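Local coordinates for protein dehalogenase (Rhodospirillaceae, PDB 6A41) that probably catalyses dehalogenation, using a Rossmann-type fold related to the short-chain dehydrogenases/reductases, at residues A[22-25]-A[26-30]. Numbering follows the deposited sequence.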
ATOM      1  N   THR A  22     -25.337  -2.542 -14.664  1.00  9.65           N
ATOM      2  CA  THR A  22     -26.579  -3.218 -15.087  1.00 10.06           C
ATOM      3  C   THR A  22     -26.386  -3.910 -16.433  1.00  9.96           C
ATOM      4  O   THR A  22     -26.731  -5.095 -16.637  1.00  9.18           O
ATOM      5  CB  THR A  22     -27.695  -2.179 -15.262  1.00 10.20           C
ATOM      6  OG1 THR A  22     -28.020  -1.613 -14.016  1.00 10.37           O
ATOM      7  CG2 THR A  22     -28.949  -2.818 -15.837  1.00 10.31           C
ATOM      8  N   ARG A  23     -25.836  -3.112 -17.331  1.00 10.53           N
ATOM      9  CA  ARG A  23     -25.614  -3.511 -18.733  1.00 11.86           C
ATOM     10  C   ARG A  23     -24.743  -4.774 -18.872  1.00 11.51           C
ATOM     11  O   ARG A  23     -25.107  -5.770 -19.586  1.00 10.79           O
ATOM     12  CB  ARG A  23     -24.972  -2.362 -19.538  1.00 13.80           C
ATOM     13  CG  ARG A  23     -24.875  -2.644 -21.003  1.00 16.14           C
ATOM     14  CD  ARG A  23     -24.169  -1.544 -21.852  1.00 18.75           C
ATOM     15  NE  ARG A  23     -24.883  -0.323 -21.653  1.00 21.50           N
ATOM     16  CZ  ARG A  23     -24.529   0.764 -20.963  1.00 20.93           C
ATOM     17  NH1 ARG A  23     -23.395   0.923 -20.385  1.00 22.28           N
ATOM     18  NH2 ARG A  23     -25.437   1.747 -20.891  1.00 23.27           N
ATOM     19  N   ILE A  24     -23.602  -4.752 -18.216  1.00 10.36           N
ATOM     20  CA  ILE A  24     -22.722  -5.929 -18.254  1.00 10.82           C
ATOM     21  C   ILE A  24     -23.308  -7.117 -17.487  1.00 10.61           C
ATOM     22  O   ILE A  24     -23.232  -8.242 -18.012  1.00 10.22           O
ATOM     23  CB  ILE A  24     -21.300  -5.565 -17.762  1.00 10.90           C
ATOM     24  CG1 ILE A  24     -20.627  -4.481 -18.654  1.00 11.57           C
ATOM     25  CG2 ILE A  24     -20.398  -6.788 -17.814  1.00 10.97           C
ATOM     26  CD1 ILE A  24     -20.555  -4.841 -20.136  1.00 12.75           C
ATOM     27  N   ALA A  25     -23.896  -6.894 -16.303  1.00 10.16           N
ATOM     28  CA  ALA A  25     -24.434  -7.998 -15.518  1.00 10.32           C
ATOM     29  C   ALA A  25     -25.499  -8.745 -16.373  1.00 11.20           C
ATOM     30  O   ALA A  25     -25.550  -9.959 -16.430  1.00 11.15           O
ATOM     31  CB  ALA A  25     -25.044  -7.448 -14.263  1.00  9.99           C
ATOM     32  N   LEU A  26     -26.343  -7.977 -17.082  1.00 12.10           N
ATOM     33  CA  LEU A  26     -27.418  -8.586 -17.895  1.00 12.08           C
ATOM     34  C   LEU A  26     -26.818  -9.371 -19.055  1.00 12.14           C
ATOM     35  O   LEU A  26     -27.245 -10.445 -19.371  1.00 12.53           O
ATOM     36  CB  LEU A  26     -28.399  -7.498 -18.354  1.00 12.06           C
ATOM     37  CG  LEU A  26     -29.356  -6.876 -17.397  1.00 11.58           C
ATOM     38  CD1 LEU A  26     -30.127  -5.807 -18.141  1.00 11.53           C
ATOM     39  CD2 LEU A  26     -30.322  -7.888 -16.844  1.00 11.96           C
ATOM     40  N   ALA A  27     -25.756  -8.838 -19.655  1.00 13.63           N
ATOM     41  CA  ALA A  27     -25.066  -9.484 -20.794  1.00 14.87           C
ATOM     42  C   ALA A  27     -24.393 -10.726 -20.305  1.00 15.16           C
ATOM     43  O   ALA A  27     -24.204 -11.660 -21.042  1.00 14.99           O
ATOM     44  CB  ALA A  27     -24.000  -8.519 -21.378  1.00 14.89           C
ATOM     45  N   GLN A  28     -24.012 -10.776 -19.037  1.00 14.86           N
ATOM     46  CA  GLN A  28     -23.364 -11.978 -18.466  1.00 14.91           C
ATOM     47  C   GLN A  28     -24.387 -12.904 -17.792  1.00 14.97           C
ATOM     48  O   GLN A  28     -24.021 -13.846 -17.046  1.00 15.17           O
ATOM     49  CB  GLN A  28     -22.290 -11.566 -17.495  1.00 15.70           C
ATOM     50  CG  GLN A  28     -21.075 -10.855 -18.138  1.00 16.22           C
ATOM     51  CD  GLN A  28     -19.901 -10.628 -17.136  1.00 18.56           C
ATOM     52  OE1 GLN A  28     -19.988 -11.024 -15.959  1.00 21.39           O
ATOM     53  NE2 GLN A  28     -18.794  -9.924 -17.582  1.00 20.71           N
ATOM     54  N   GLY A  29     -25.685 -12.655 -18.017  1.00 13.84           N
ATOM     55  CA  GLY A  29     -26.694 -13.562 -17.549  1.00 13.55           C
ATOM     56  C   GLY A  29     -27.329 -13.315 -16.193  1.00 13.39           C
ATOM     57  O   GLY A  29     -28.183 -14.155 -15.751  1.00 12.57           O
ATOM     58  N   ALA A  30     -26.920 -12.245 -15.471  1.00 11.73           N
ATOM     59  CA  ALA A  30     -27.500 -11.992 -14.176  1.00 12.52           C
ATOM     60  C   ALA A  30     -28.987 -11.611 -14.163  1.00 12.88           C
ATOM     61  O   ALA A  30     -29.491 -11.062 -15.144  1.00 13.80           O
ATOM     62  CB  ALA A  30     -26.696 -10.921 -13.404  1.00 11.37           C
TER
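Ala25 and Ala30 meet where helix 18-27 ends and the chain turns back toward strand 31-34, closing a Schellman motif. Ala30 N donates to Ala25 O at 2.8 Å, from above the carbonyl plane, while Gly29 N bonds to Leu26 O; Gly29 turns the chain with a positive phi (93°), at which a CB would jam against the preceding carbonyl O, so glycine suits it. Ala25 CB and Ala30 CB pack at 3.9 Å; small methyls suit this close approach, with Ala30 also against Ile8 and Ala25 against Val32 of the sheet. One turn back, buried Thr22 sets CG2, anti to its own N, alongside Leu26 CD1 at 4.0 Å, while Thr22 OG1 bonds to Gly18 O and Tyr48 OH. The opposite character belongs to Ala27, exposed, its short methyl resting merely on the carbonyls of Arg23 and Ile24. Gln28 N bonds to Ile24 O at 2.8 Å, and the long glutamine stem reaches across Ile24, bringing Gln28 NE2 to 3.5 Å from Ile24 CG2. With the chain cut back to an alanine here, Ile24 CG2 would probably lose that cover, and packing on Leu2 of the second subunit would go too. The Schellman pair thus satisfies Ala25 O and lets the chain enter strand 31-34.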